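Local coordinates for particle-associated glycoside hydrolase (Acinetobacter phage Fri1, PDB 6C72), which acts as a trimeric phage tailspike that probably degrades the capsular polysaccharide of Acinetobacter baumannii during entry into the host cell, at residues 333-338 with 360-365; 387-392 with 412-417; 269-274 with 297-302; 314-319 with 349-354; 379-384 with 406-411. All coordinates share one frame; numbering follows the deposited sequence.

Interaction 1. Residues 333-338 with 360-365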
# COMPACT_ATOMS: atom_id res chain seq x y z
N THR A 333 25.82 -4.75 1.61
CA THR A 333 24.82 -4.06 0.80
C THR A 333 23.58 -4.92 0.57
O THR A 333 23.62 -6.15 0.66
CB THR A 333 25.40 -3.61 -0.53
OG1 THR A 333 26.20 -4.66 -1.07
CG2 THR A 333 26.27 -2.37 -0.34
N VAL A 334 22.48 -4.21 0.36
CA VAL A 334 21.20 -4.74 -0.07
C VAL A 334 21.03 -4.24 -1.50
O VAL A 334 20.77 -3.04 -1.73
CB VAL A 334 20.07 -4.25 0.84
CG1 VAL A 334 18.72 -4.84 0.46
CG2 VAL A 334 20.42 -4.56 2.30
N LEU A 335 21.27 -5.11 -2.47
CA LEU A 335 21.39 -4.72 -3.86
C LEU A 335 20.05 -4.84 -4.57
O LEU A 335 19.33 -5.81 -4.39
CB LEU A 335 22.42 -5.58 -4.61
CG LEU A 335 23.87 -5.64 -4.15
CD1 LEU A 335 24.01 -6.65 -3.02
CD2 LEU A 335 24.80 -5.98 -5.31
N VAL A 336 19.74 -3.84 -5.39
CA VAL A 336 18.60 -3.90 -6.29
C VAL A 336 19.14 -3.75 -7.72
O VAL A 336 19.73 -2.72 -8.06
CB VAL A 336 17.56 -2.81 -5.98
CG1 VAL A 336 16.44 -2.84 -7.04
CG2 VAL A 336 17.00 -3.02 -4.59
N LYS A 337 18.95 -4.77 -8.54
CA LYS A 337 19.38 -4.73 -9.93
C LYS A 337 18.17 -4.91 -10.83
O LYS A 337 17.64 -6.02 -10.95
CB LYS A 337 20.44 -5.80 -10.22
CG LYS A 337 20.85 -5.81 -11.67
CD LYS A 337 21.82 -6.93 -11.96
CE LYS A 337 22.18 -6.95 -13.44
NZ LYS A 337 22.95 -8.18 -13.80
N GLU A 338 17.76 -3.83 -11.48
CA GLU A 338 16.74 -3.91 -12.50
C GLU A 338 17.37 -4.48 -13.77
O GLU A 338 18.43 -4.03 -14.19
CB GLU A 338 16.12 -2.53 -12.76
CG GLU A 338 14.92 -2.52 -13.71
CD GLU A 338 15.33 -2.60 -15.16
OE1 GLU A 338 16.37 -1.99 -15.50
OE2 GLU A 338 14.65 -3.31 -15.95
N THR A 360 23.33 -1.20 4.16
CA THR A 360 23.04 -0.02 3.35
C THR A 360 22.50 -0.48 1.99
O THR A 360 22.74 -1.60 1.56
CB THR A 360 24.29 0.85 3.19
OG1 THR A 360 23.97 2.03 2.43
CG2 THR A 360 25.41 0.08 2.50
N ILE A 361 21.76 0.40 1.33
CA ILE A 361 21.14 0.08 0.05
C ILE A 361 22.14 0.36 -1.07
O ILE A 361 22.78 1.42 -1.07
CB ILE A 361 19.85 0.88 -0.16
CG1 ILE A 361 18.81 0.48 0.88
CG2 ILE A 361 19.34 0.73 -1.59
CD1 ILE A 361 17.61 1.37 0.88
N ARG A 362 22.26 -0.57 -2.01
CA ARG A 362 23.11 -0.39 -3.18
C ARG A 362 22.27 -0.39 -4.46
O ARG A 362 21.64 -1.40 -4.80
CB ARG A 362 24.19 -1.48 -3.27
CG ARG A 362 24.90 -1.50 -4.64
CD ARG A 362 26.14 -2.38 -4.64
NE ARG A 362 26.57 -2.65 -6.01
CZ ARG A 362 27.55 -3.49 -6.35
NH1 ARG A 362 28.22 -4.14 -5.41
NH2 ARG A 362 27.85 -3.68 -7.63
N ASN A 363 22.33 0.71 -5.20
CA ASN A 363 21.71 0.80 -6.51
C ASN A 363 22.60 0.06 -7.51
O ASN A 363 23.73 0.48 -7.78
CB ASN A 363 21.51 2.26 -6.88
CG ASN A 363 21.12 2.46 -8.34
OD1 ASN A 363 20.60 1.53 -8.98
ND2 ASN A 363 21.35 3.66 -8.87
N ASN A 364 22.11 -1.04 -8.05
CA ASN A 364 22.88 -1.78 -9.04
C ASN A 364 22.19 -1.79 -10.41
O ASN A 364 22.32 -2.75 -11.17
CB ASN A 364 23.14 -3.20 -8.57
CG ASN A 364 24.39 -3.79 -9.18
OD1 ASN A 364 25.30 -3.06 -9.59
ND2 ASN A 364 24.43 -5.12 -9.29
N CYS A 365 21.46 -0.73 -10.73
CA CYS A 365 20.70 -0.63 -11.97
C CYS A 365 21.53 0.07 -13.04
O CYS A 365 21.78 1.28 -12.94
CB CYS A 365 19.38 0.11 -11.72
SG CYS A 365 18.34 -0.67 -10.46
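Arg362 lies beside Thr333 and Leu335 on one face of two paired parallel strands, 333-336 and 360-363. Its CB meets the first of them, with CG2 of Thr333 3.7 Å from CB of Arg362. CG of Arg362 is anti to the backbone N (chi1 167°), and the chain runs extended from there to NE alongside Leu335. CD of Arg362 is 3.9 Å from CD2 of Leu335. The same methyl then covers one face of the guanidinium near its rim, with Leu335 CD2 3.8 Å from Arg362 NE. At the tip, NH2 of Arg362 donates to OD1 of Asn364 at 3.3 Å, from well above the amide plane. NH1 forms a salt bridge with Glu331, which also accepts from OG1 of Thr333. The buried cation is thus held at both terminal nitrogens. Backbone bonds alternate beneath it. Arg362 N donates to Val334 O at 2.9 Å, and Val336 N donates to Arg362 O at 3.1 Å. Where the strands end, Glu338 N donates to SG of Cys365 at 3.4 Å, and Asn363 OD1 takes Cys365 N in an Asx turn. This is the coil-on-coil pairing of a parallel beta-helix. Strand 300-302 flanks 333-336 through backbone bonds, and Ala383 continues the pairing from Ile361. On the opposite face, Val334 and Val336 pack against Phe350 of strand 348-351.

Interaction 2. Residues 387-392 with 412-417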
# COMPACT_ATOMS: atom_id res chain seq x y z
N THR A 387 28.25 1.17 -5.61
CA THR A 387 29.60 0.74 -5.94
C THR A 387 29.98 1.19 -7.35
O THR A 387 31.07 1.73 -7.57
CB THR A 387 29.71 -0.78 -5.82
OG1 THR A 387 29.21 -1.20 -4.55
CG2 THR A 387 31.16 -1.23 -5.94
N THR A 388 29.06 1.04 -8.31
CA THR A 388 29.36 1.31 -9.72
C THR A 388 29.20 2.80 -9.99
O THR A 388 28.10 3.34 -9.93
CB THR A 388 28.46 0.49 -10.63
OG1 THR A 388 28.47 -0.89 -10.21
CG2 THR A 388 28.96 0.58 -12.07
N THR A 389 30.32 3.46 -10.29
CA THR A 389 30.30 4.88 -10.58
C THR A 389 29.49 5.18 -11.83
O THR A 389 29.77 4.65 -12.91
CB THR A 389 31.74 5.38 -10.74
OG1 THR A 389 32.48 5.13 -9.53
CG2 THR A 389 31.77 6.89 -11.09
N GLY A 390 28.51 6.07 -11.70
CA GLY A 390 27.67 6.44 -12.82
C GLY A 390 26.26 5.90 -12.76
O GLY A 390 25.42 6.33 -13.55
N TYR A 391 25.98 4.94 -11.88
CA TYR A 391 24.61 4.46 -11.76
C TYR A 391 23.75 5.53 -11.12
O TYR A 391 24.21 6.29 -10.26
CB TYR A 391 24.57 3.17 -10.94
CG TYR A 391 24.99 1.95 -11.71
CD1 TYR A 391 25.49 2.04 -13.01
CD2 TYR A 391 24.88 0.69 -11.15
CE1 TYR A 391 25.88 0.91 -13.71
CE2 TYR A 391 25.26 -0.44 -11.84
CZ TYR A 391 25.76 -0.33 -13.12
OH TYR A 391 26.13 -1.46 -13.77
N VAL A 392 22.50 5.61 -11.55
CA VAL A 392 21.62 6.70 -11.16
C VAL A 392 20.35 6.12 -10.57
O VAL A 392 19.87 5.08 -11.03
CB VAL A 392 21.30 7.63 -12.36
CG1 VAL A 392 20.51 8.87 -11.90
CG2 VAL A 392 22.58 8.03 -13.07
N SER A 412 24.94 9.32 1.40
CA SER A 412 25.18 8.30 0.39
C SER A 412 26.64 8.34 0.01
O SER A 412 27.36 9.30 0.32
CB SER A 412 24.27 8.49 -0.83
OG SER A 412 24.51 9.75 -1.44
N TYR A 413 27.08 7.30 -0.66
CA TYR A 413 28.41 7.22 -1.24
C TYR A 413 28.26 7.01 -2.73
O TYR A 413 27.52 6.12 -3.16
CB TYR A 413 29.21 6.08 -0.60
CG TYR A 413 30.40 5.65 -1.43
CD1 TYR A 413 31.55 6.44 -1.50
CD2 TYR A 413 30.37 4.47 -2.16
CE1 TYR A 413 32.63 6.06 -2.28
CE2 TYR A 413 31.44 4.07 -2.94
CZ TYR A 413 32.56 4.86 -2.99
OH TYR A 413 33.63 4.46 -3.77
N ASN A 414 28.92 7.86 -3.53
CA ASN A 414 29.06 7.62 -4.97
C ASN A 414 27.70 7.47 -5.65
O ASN A 414 27.56 6.70 -6.61
CB ASN A 414 29.94 6.39 -5.22
CG ASN A 414 30.47 6.31 -6.64
OD1 ASN A 414 30.75 7.33 -7.27
ND2 ASN A 414 30.62 5.09 -7.14
N THR A 415 26.68 8.17 -5.16
CA THR A 415 25.32 8.02 -5.65
C THR A 415 24.90 9.23 -6.48
O THR A 415 25.32 10.36 -6.21
CB THR A 415 24.37 7.80 -4.46
OG1 THR A 415 24.80 6.63 -3.76
CG2 THR A 415 22.95 7.59 -4.91
N LEU A 416 24.09 8.99 -7.51
CA LEU A 416 23.55 10.03 -8.38
C LEU A 416 22.04 9.86 -8.48
O LEU A 416 21.55 8.73 -8.60
CB LEU A 416 24.15 9.97 -9.78
CG LEU A 416 25.67 10.03 -9.93
CD1 LEU A 416 26.06 9.54 -11.31
CD2 LEU A 416 26.17 11.46 -9.69
N VAL A 417 21.30 10.97 -8.38
CA VAL A 417 19.85 10.93 -8.52
C VAL A 417 19.44 12.04 -9.49
O VAL A 417 20.27 12.81 -9.97
CB VAL A 417 19.11 11.07 -7.17
CG1 VAL A 417 19.63 10.07 -6.14
CG2 VAL A 417 19.17 12.50 -6.62
O HOH W 1 33.57 7.14 -8.35
O HOH W 2 26.81 6.91 -9.46
O HOH W 3 23.16 5.76 -7.81
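Leu416 and Val392 form the close part of this contact. CG2 of Val392 sits 4.1 Å from CB of Leu416, and CG1 of Val392 lies 3.5 Å from the backbone O of Leu416. CG of Leu416 is anti to its own carbonyl carbon (chi1 -56°). Beyond it, CD1 of Leu416 reaches CA of Gly390 at 3.8 Å. Gly390 is the third residue of a type II turn from Thr388 to Tyr391, and its positive phi (107°) suits that place.

The other end is more polar and more exposed. Asn414 and Thr389 cross at about a right angle, and ND2 of Asn414 donates to OG1 of Thr389 at 3.0 Å. A water joins the same two side chains, bonding to Thr389 OG1 and donating to Asn414 OD1. A second water accepts from Gly390 N at 2.9 Å. A third donates to Tyr391 O at 2.7 Å and takes only a weak bond from Leu416 N. Waters thus bridge part of the join between the two segments, on adjacent coils.

ND2 of Asn414 also donates to Thr386 O, and OG1 of Thr387 bonds to Glu331. Tyr391 leans on Asn363 of strand 360-363, while Leu416 and Val417 pack against helix 438-441.

Interaction 3. Residues 269-274 with 297-302; sequences RNTAAL and VYLFDI
Asn270 overlaps Tyr298 side by side, with its amide only 12° from the plane of the ring. OD1 of Asn270 comes to the ring edge, 3.3 Å from CD2 of Tyr298, and lies just 3.0 Å from CB of Tyr298. The fit is tight. Asn270 also crosses Asp301, with its CG 3.6 Å from CB of Asp301. ND2 of Asn270 bonds to Glu242 and to a water. That water donates to OD2 of Asp301 and so bridges the two side chains.

Next to this, Thr271 grips one carbonyl twice. Its OG1 stands between the backbone N and the carbonyl carbon (chi1 66°) and donates to Leu299 O at 2.7 Å. Its backbone N donates to the same Leu299 O at 3.0 Å, from the opposite face of the carbonyl plane. Arg269 O likewise takes two bonds, from Val297 N and Tyr298 N. CG of Arg269 touches CG2 of Val297 at 3.8 Å. Each of these two carbonyls, Arg269 O and Leu299 O, thus takes a pair of bonds across the contact.

Further on, Ala273 and Leu274 pair in parallel with Asp301 and Ile302. Asp301 N donates to Ala272 O at 3.2 Å, and Leu274 N donates to Asp301 O. Leu274 and Ile302 share a face, with CB of Leu274 4.2 Å from CG1 of Ile302.

Two successive coils of a parallel beta-helix are stacked here. Strand 244-247 lies beyond 272-275, and strand 333-336 beyond 300-302. Phe287 of strand 286-289 meets the Phe300 ring edge-to-face from another wall of the coil.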
# COMPACT_ATOMS: atom_id res chain seq x y z
N ARG A 269 27.79 -16.44 0.68
CA ARG A 269 27.65 -15.50 -0.43
C ARG A 269 26.68 -14.38 -0.04
O ARG A 269 27.13 -13.28 0.27
CB ARG A 269 27.20 -16.22 -1.71
CG ARG A 269 27.37 -15.35 -2.97
CD ARG A 269 27.35 -16.15 -4.27
NE ARG A 269 26.03 -16.72 -4.56
CZ ARG A 269 25.77 -17.53 -5.58
NH1 ARG A 269 26.73 -17.88 -6.45
NH2 ARG A 269 24.54 -18.00 -5.75
N ASN A 270 25.38 -14.65 -0.05
CA ASN A 270 24.36 -13.73 0.43
C ASN A 270 23.43 -14.46 1.39
O ASN A 270 23.26 -15.68 1.28
CB ASN A 270 23.52 -13.16 -0.73
CG ASN A 270 24.37 -12.71 -1.90
OD1 ASN A 270 25.05 -11.69 -1.82
ND2 ASN A 270 24.36 -13.48 -2.97
N THR A 271 22.82 -13.74 2.32
CA THR A 271 21.82 -14.39 3.16
C THR A 271 20.67 -14.91 2.31
O THR A 271 20.08 -15.94 2.62
CB THR A 271 21.28 -13.45 4.24
OG1 THR A 271 20.55 -12.38 3.63
CG2 THR A 271 22.40 -12.91 5.13
N ALA A 272 20.33 -14.19 1.25
CA ALA A 272 19.24 -14.56 0.36
C ALA A 272 19.42 -13.84 -0.97
O ALA A 272 20.00 -12.75 -1.02
CB ALA A 272 17.88 -14.21 0.97
N ALA A 273 18.91 -14.44 -2.04
CA ALA A 273 19.04 -13.84 -3.36
C ALA A 273 17.77 -14.05 -4.16
O ALA A 273 17.21 -15.15 -4.16
CB ALA A 273 20.25 -14.41 -4.13
N LEU A 274 17.32 -12.98 -4.81
CA LEU A 274 16.26 -13.04 -5.80
C LEU A 274 16.91 -12.85 -7.16
O LEU A 274 17.54 -11.82 -7.40
CB LEU A 274 15.20 -11.96 -5.56
CG LEU A 274 14.59 -11.86 -4.16
CD1 LEU A 274 13.38 -10.95 -4.18
CD2 LEU A 274 14.22 -13.23 -3.64
N VAL A 297 29.82 -12.23 0.72
CA VAL A 297 29.90 -11.32 -0.42
C VAL A 297 29.00 -10.11 -0.22
O VAL A 297 29.48 -8.97 -0.15
CB VAL A 297 29.56 -12.06 -1.73
CG1 VAL A 297 29.79 -11.15 -2.94
CG2 VAL A 297 30.36 -13.37 -1.83
N TYR A 298 27.69 -10.34 -0.15
CA TYR A 298 26.73 -9.27 0.10
C TYR A 298 25.76 -9.69 1.19
O TYR A 298 25.75 -10.83 1.65
CB TYR A 298 25.94 -8.90 -1.16
CG TYR A 298 26.75 -8.63 -2.41
CD1 TYR A 298 27.73 -7.65 -2.42
CD2 TYR A 298 26.48 -9.32 -3.59
CE1 TYR A 298 28.46 -7.38 -3.56
CE2 TYR A 298 27.20 -9.05 -4.76
CZ TYR A 298 28.18 -8.08 -4.73
OH TYR A 298 28.91 -7.79 -5.85
N LEU A 299 24.91 -8.75 1.58
CA LEU A 299 23.90 -9.04 2.59
C LEU A 299 22.64 -9.63 1.97
O LEU A 299 22.25 -10.76 2.28
CB LEU A 299 23.60 -7.77 3.39
CG LEU A 299 22.57 -7.84 4.51
CD1 LEU A 299 22.87 -8.96 5.52
CD2 LEU A 299 22.53 -6.48 5.22
N PHE A 300 22.00 -8.88 1.08
CA PHE A 300 20.76 -9.29 0.42
C PHE A 300 20.87 -8.86 -1.03
O PHE A 300 21.21 -7.71 -1.31
CB PHE A 300 19.55 -8.66 1.10
CG PHE A 300 18.25 -8.93 0.40
CD1 PHE A 300 17.51 -10.06 0.68
CD2 PHE A 300 17.78 -8.05 -0.56
CE1 PHE A 300 16.33 -10.30 0.02
CE2 PHE A 300 16.60 -8.29 -1.22
CZ PHE A 300 15.87 -9.41 -0.93
N ASP A 301 20.64 -9.79 -1.96
CA ASP A 301 21.04 -9.56 -3.35
C ASP A 301 19.86 -9.81 -4.29
O ASP A 301 19.46 -10.96 -4.49
CB ASP A 301 22.22 -10.46 -3.71
CG ASP A 301 22.98 -9.97 -4.94
OD1 ASP A 301 22.75 -8.84 -5.40
OD2 ASP A 301 23.83 -10.74 -5.45
N ILE A 302 19.32 -8.74 -4.88
CA ILE A 302 18.44 -8.86 -6.03
C ILE A 302 19.34 -8.70 -7.26
O ILE A 302 19.68 -7.58 -7.64
CB ILE A 302 17.32 -7.82 -6.03
CG1 ILE A 302 16.43 -8.00 -4.81
CG2 ILE A 302 16.52 -7.92 -7.31
CD1 ILE A 302 15.33 -6.96 -4.71
O HOH W 4 25.50 -13.34 -6.04

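Interaction 4. Residues 314-319 with 349-354; sequences NVTLIN and KFLNCR
Asn319 CG is anti to the backbone N (chi1 -172°), and the Arg354 chain bends at chi3 (-57°), which sets NE. The two side chains lie side by side. The guanidinium grips one oxygen end-on. NH2 of Arg354 donates to OD1 of Asn319 at 3.1 Å, and NH1 of Arg354 donates to the same OD1 at 3.3 Å. The oxygen lies in the guanidinium plane, although the amide is turned 48° from it.

Before this, strands 314-318 and 349-351 pair in parallel as neighbouring coils of the beta-helix. Leu351 N donates to Leu317 O at 2.9 Å, and Asn319 N to Leu351 O at 2.9 Å. On the inner face, CD1 of Leu317 reaches CE1 of Phe350 at 3.6 Å. On the outer face, a water links OG1 of Thr316 to NZ of Lys349, which also donates to Asn347. Asn319 and Asn352 both turn the chain with positive phi, one above the other. ND2 of Asn352 bonds to Asp279 of the second subunit.

A neutral amide oxygen holds the Arg354 cation without cancelling its charge. Glu378, a residue seen to bind zinc, has its side chain about 3 Å from that of Arg354 at the nearest atoms and may offset that charge.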
# COMPACT_ATOMS: atom_id res chain seq x y z
N ASN A 314 8.59 -6.30 -8.56
CA ASN A 314 7.46 -6.40 -7.64
C ASN A 314 7.87 -7.15 -6.36
O ASN A 314 7.44 -8.27 -6.10
CB ASN A 314 6.25 -7.08 -8.32
CG ASN A 314 5.84 -6.39 -9.64
OD1 ASN A 314 6.24 -5.26 -9.92
ND2 ASN A 314 4.99 -7.06 -10.43
N VAL A 315 8.71 -6.50 -5.57
CA VAL A 315 9.20 -7.06 -4.32
C VAL A 315 8.88 -6.08 -3.20
O VAL A 315 9.16 -4.88 -3.32
CB VAL A 315 10.71 -7.34 -4.37
CG1 VAL A 315 11.18 -7.96 -3.05
CG2 VAL A 315 11.04 -8.24 -5.56
N THR A 316 8.30 -6.58 -2.12
CA THR A 316 7.94 -5.74 -0.99
C THR A 316 8.56 -6.32 0.28
O THR A 316 8.30 -7.48 0.63
CB THR A 316 6.43 -5.61 -0.86
OG1 THR A 316 5.89 -5.12 -2.09
CG2 THR A 316 6.06 -4.63 0.24
N LEU A 317 9.33 -5.50 0.97
CA LEU A 317 9.94 -5.85 2.24
C LEU A 317 9.34 -4.96 3.33
O LEU A 317 9.59 -3.75 3.36
CB LEU A 317 11.46 -5.70 2.15
CG LEU A 317 12.03 -6.54 1.00
CD1 LEU A 317 12.57 -5.67 -0.15
CD2 LEU A 317 13.07 -7.54 1.49
N ILE A 318 8.52 -5.55 4.20
CA ILE A 318 7.77 -4.83 5.23
C ILE A 318 8.31 -5.25 6.59
O ILE A 318 8.34 -6.44 6.91
CB ILE A 318 6.27 -5.14 5.15
CG1 ILE A 318 5.78 -5.13 3.71
CG2 ILE A 318 5.48 -4.16 6.00
CD1 ILE A 318 4.42 -5.83 3.50
N ASN A 319 8.72 -4.26 7.39
CA ASN A 319 9.13 -4.50 8.77
C ASN A 319 10.22 -5.57 8.84
O ASN A 319 10.18 -6.48 9.67
CB ASN A 319 7.92 -4.86 9.64
CG ASN A 319 8.26 -4.92 11.12
OD1 ASN A 319 9.22 -4.30 11.57
ND2 ASN A 319 7.47 -5.67 11.87
N LYS A 349 10.10 -2.13 -2.85
CA LYS A 349 9.72 -1.20 -1.81
C LYS A 349 10.32 -1.64 -0.48
O LYS A 349 10.19 -2.81 -0.10
CB LYS A 349 8.21 -1.11 -1.68
CG LYS A 349 7.49 -0.67 -2.93
CD LYS A 349 6.02 -0.64 -2.63
CE LYS A 349 5.20 -0.06 -3.78
NZ LYS A 349 4.80 -1.13 -4.70
N PHE A 350 10.96 -0.71 0.21
CA PHE A 350 11.45 -0.92 1.57
C PHE A 350 10.55 -0.11 2.50
O PHE A 350 10.59 1.13 2.49
CB PHE A 350 12.91 -0.52 1.71
CG PHE A 350 13.86 -1.34 0.86
CD1 PHE A 350 14.34 -2.57 1.31
CD2 PHE A 350 14.28 -0.87 -0.36
CE1 PHE A 350 15.22 -3.32 0.55
CE2 PHE A 350 15.16 -1.64 -1.14
CZ PHE A 350 15.63 -2.86 -0.67
N LEU A 351 9.73 -0.82 3.27
CA LEU A 351 8.72 -0.24 4.16
C LEU A 351 8.98 -0.70 5.58
O LEU A 351 9.13 -1.91 5.83
CB LEU A 351 7.31 -0.65 3.73
CG LEU A 351 6.93 -0.48 2.26
CD1 LEU A 351 5.55 -1.04 2.01
CD2 LEU A 351 6.98 0.99 1.87
N ASN A 352 9.04 0.25 6.52
CA ASN A 352 9.17 -0.03 7.95
C ASN A 352 10.39 -0.90 8.26
O ASN A 352 10.40 -1.63 9.25
CB ASN A 352 7.91 -0.69 8.52
CG ASN A 352 6.63 0.08 8.20
OD1 ASN A 352 6.67 1.22 7.74
ND2 ASN A 352 5.49 -0.52 8.50
N CYS A 353 11.43 -0.82 7.44
CA CYS A 353 12.59 -1.67 7.61
C CYS A 353 13.68 -0.97 8.41
O CYS A 353 13.72 0.26 8.51
CB CYS A 353 13.16 -2.10 6.25
SG CYS A 353 12.08 -3.20 5.28
N ARG A 354 14.60 -1.77 8.94
CA ARG A 354 15.71 -1.27 9.73
C ARG A 354 17.01 -1.81 9.15
O ARG A 354 17.16 -3.03 8.95
CB ARG A 354 15.56 -1.65 11.19
CG ARG A 354 14.49 -0.80 11.82
CD ARG A 354 14.04 -1.26 13.19
NE ARG A 354 13.55 -2.64 13.23
CZ ARG A 354 12.45 -3.07 12.62
NH1 ARG A 354 11.73 -2.24 11.85
NH2 ARG A 354 12.06 -4.34 12.77
O HOH W 5 6.38 -3.65 -4.63

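Interaction 5. Residues 379-384 with 406-411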
# COMPACT_ATOMS: atom_id res chain seq x y z
N PHE A 379 18.26 3.80 9.34
CA PHE A 379 19.59 3.56 8.80
C PHE A 379 20.63 3.85 9.88
O PHE A 379 20.67 4.97 10.41
CB PHE A 379 19.83 4.41 7.56
CG PHE A 379 18.95 4.04 6.40
CD1 PHE A 379 19.36 3.08 5.47
CD2 PHE A 379 17.71 4.65 6.22
CE1 PHE A 379 18.55 2.72 4.39
CE2 PHE A 379 16.90 4.30 5.14
CZ PHE A 379 17.32 3.33 4.23
N ASP A 380 21.46 2.85 10.22
CA ASP A 380 22.57 3.06 11.13
C ASP A 380 23.73 3.79 10.48
O ASP A 380 24.55 4.41 11.18
CB ASP A 380 23.09 1.73 11.70
CG ASP A 380 22.25 1.22 12.85
OD1 ASP A 380 21.25 1.88 13.20
OD2 ASP A 380 22.57 0.14 13.38
N THR A 381 23.85 3.71 9.15
CA THR A 381 24.96 4.32 8.43
C THR A 381 24.40 4.93 7.15
O THR A 381 23.22 5.27 7.11
CB THR A 381 26.06 3.27 8.18
OG1 THR A 381 27.20 3.87 7.56
CG2 THR A 381 25.55 2.10 7.33
N LEU A 382 25.22 5.04 6.10
CA LEU A 382 24.77 5.56 4.81
C LEU A 382 23.49 4.87 4.37
O LEU A 382 23.35 3.65 4.47
CB LEU A 382 25.83 5.31 3.73
CG LEU A 382 27.26 5.82 3.90
CD1 LEU A 382 28.09 5.26 2.77
CD2 LEU A 382 27.32 7.34 3.93
N ALA A 383 22.55 5.66 3.86
CA ALA A 383 21.35 5.05 3.29
C ALA A 383 21.66 4.34 1.97
O ALA A 383 21.15 3.24 1.73
CB ALA A 383 20.25 6.09 3.10
N PHE A 384 22.51 4.93 1.13
CA PHE A 384 22.81 4.39 -0.20
C PHE A 384 24.31 4.33 -0.40
O PHE A 384 25.02 5.30 -0.11
CB PHE A 384 22.21 5.25 -1.32
CG PHE A 384 20.73 5.25 -1.34
CD1 PHE A 384 20.03 4.25 -2.00
CD2 PHE A 384 20.02 6.24 -0.66
CE1 PHE A 384 18.65 4.25 -2.02
CE2 PHE A 384 18.65 6.23 -0.66
CZ PHE A 384 17.95 5.24 -1.34
N LYS A 406 25.02 6.42 13.15
CA LYS A 406 25.82 5.76 14.18
C LYS A 406 27.21 5.45 13.66
O LYS A 406 28.19 5.57 14.41
CB LYS A 406 25.11 4.49 14.64
CG LYS A 406 23.72 4.76 15.25
CD LYS A 406 22.97 3.48 15.62
CE LYS A 406 21.52 3.79 16.00
NZ LYS A 406 20.65 2.57 16.06
N ASP A 407 27.33 5.07 12.39
CA ASP A 407 28.64 4.78 11.81
C ASP A 407 29.09 5.93 10.93
O ASP A 407 29.63 6.92 11.43
CB ASP A 407 28.59 3.48 11.01
CG ASP A 407 29.97 2.89 10.78
OD1 ASP A 407 30.96 3.42 11.34
OD2 ASP A 407 30.08 1.90 10.03
N LEU A 408 28.88 5.82 9.62
CA LEU A 408 29.19 6.91 8.70
C LEU A 408 28.11 7.99 8.76
O LEU A 408 26.92 7.70 8.93
CB LEU A 408 29.36 6.40 7.27
CG LEU A 408 30.55 5.45 7.09
CD1 LEU A 408 30.69 5.01 5.64
CD2 LEU A 408 31.84 6.08 7.61
N LYS A 409 28.53 9.24 8.59
CA LYS A 409 27.64 10.38 8.74
C LYS A 409 27.04 10.88 7.43
O LYS A 409 26.23 11.81 7.46
CB LYS A 409 28.40 11.53 9.40
CG LYS A 409 29.04 11.19 10.74
CD LYS A 409 27.98 11.05 11.81
CE LYS A 409 28.59 10.88 13.19
NZ LYS A 409 27.52 10.87 14.23
N GLY A 410 27.42 10.32 6.29
CA GLY A 410 26.94 10.82 5.02
C GLY A 410 25.55 10.31 4.67
O GLY A 410 25.01 9.39 5.27
N PHE A 411 24.95 10.95 3.66
CA PHE A 411 23.68 10.43 3.16
C PHE A 411 23.90 9.25 2.23
O PHE A 411 23.15 8.27 2.26
CB PHE A 411 22.89 11.53 2.45
CG PHE A 411 21.67 11.04 1.73
CD1 PHE A 411 20.48 10.88 2.40
CD2 PHE A 411 21.71 10.77 0.37
CE1 PHE A 411 19.35 10.44 1.75
CE2 PHE A 411 20.59 10.32 -0.30
CZ PHE A 411 19.40 10.15 0.39
O HOH W 6 29.20 1.95 7.08
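Stacked turns of a parallel beta-helix meet here, Asp380 and Thr381 on one coil against Lys406 to Leu408 on the next. The carbonyl O of Asp380 accepts from Asp407 N at 3.1 Å and, weakly, from Lys406 N. The extended chain of Lys406 crosses the Asp380 carboxylate, and NZ of Lys406 makes a salt bridge to OD1 of Asp380 at 3.0 Å. The ammonium comes from above the carboxylate plane. The other oxygen, OD2, takes the backbone N of Gly357.

OG1 of Thr381 is anti to its backbone N (chi1 -176°), beside Leu408, and accepts from Leu408 N at 3.3 Å. A water bonded to this hydroxyl also donates to OD2 of Asp407, whose carboxylate has a salt bridge to Lys358. Polar bonds thus join the Asp380-Thr381 end, where Lys406 lies near Glu378, a residue seen to bind zinc.

The packing turns apolar further on. CD1 of Leu382 meets CD1 of Leu408 at 3.9 Å, and CD2 of Leu382 lies 3.4 Å from the backbone O of Gly410. Ala383 N gives a weak bond to Phe411 O. The Phe411 ring stacks on Phe433. Its plane is 45° from that of Phe384, and CZ of Phe411 lies 4.1 Å from CD2 of Phe384.

Overall arrangement
All five contacts join neighbouring coils of the central parallel beta-helix. Interaction 3 closes before interactions 4 and 1 open. Those two alternate along the chain, and interactions 5 and 2, which also alternate, come after interaction 1. Strand 300-302 of interaction 3 pairs with strand 333-336 of interaction 1, and the centres of the two interactions lie about 10 Å apart. Interaction 1 touches all the others. Phe384 O of interaction 5 takes Tyr413 N of interaction 2. Interaction 4 lies on a different wall. Of the five, it alone reaches other subunits of the trimer. Successive coils stack along the axis, so the contacts build one continuous shaft of the tailspike.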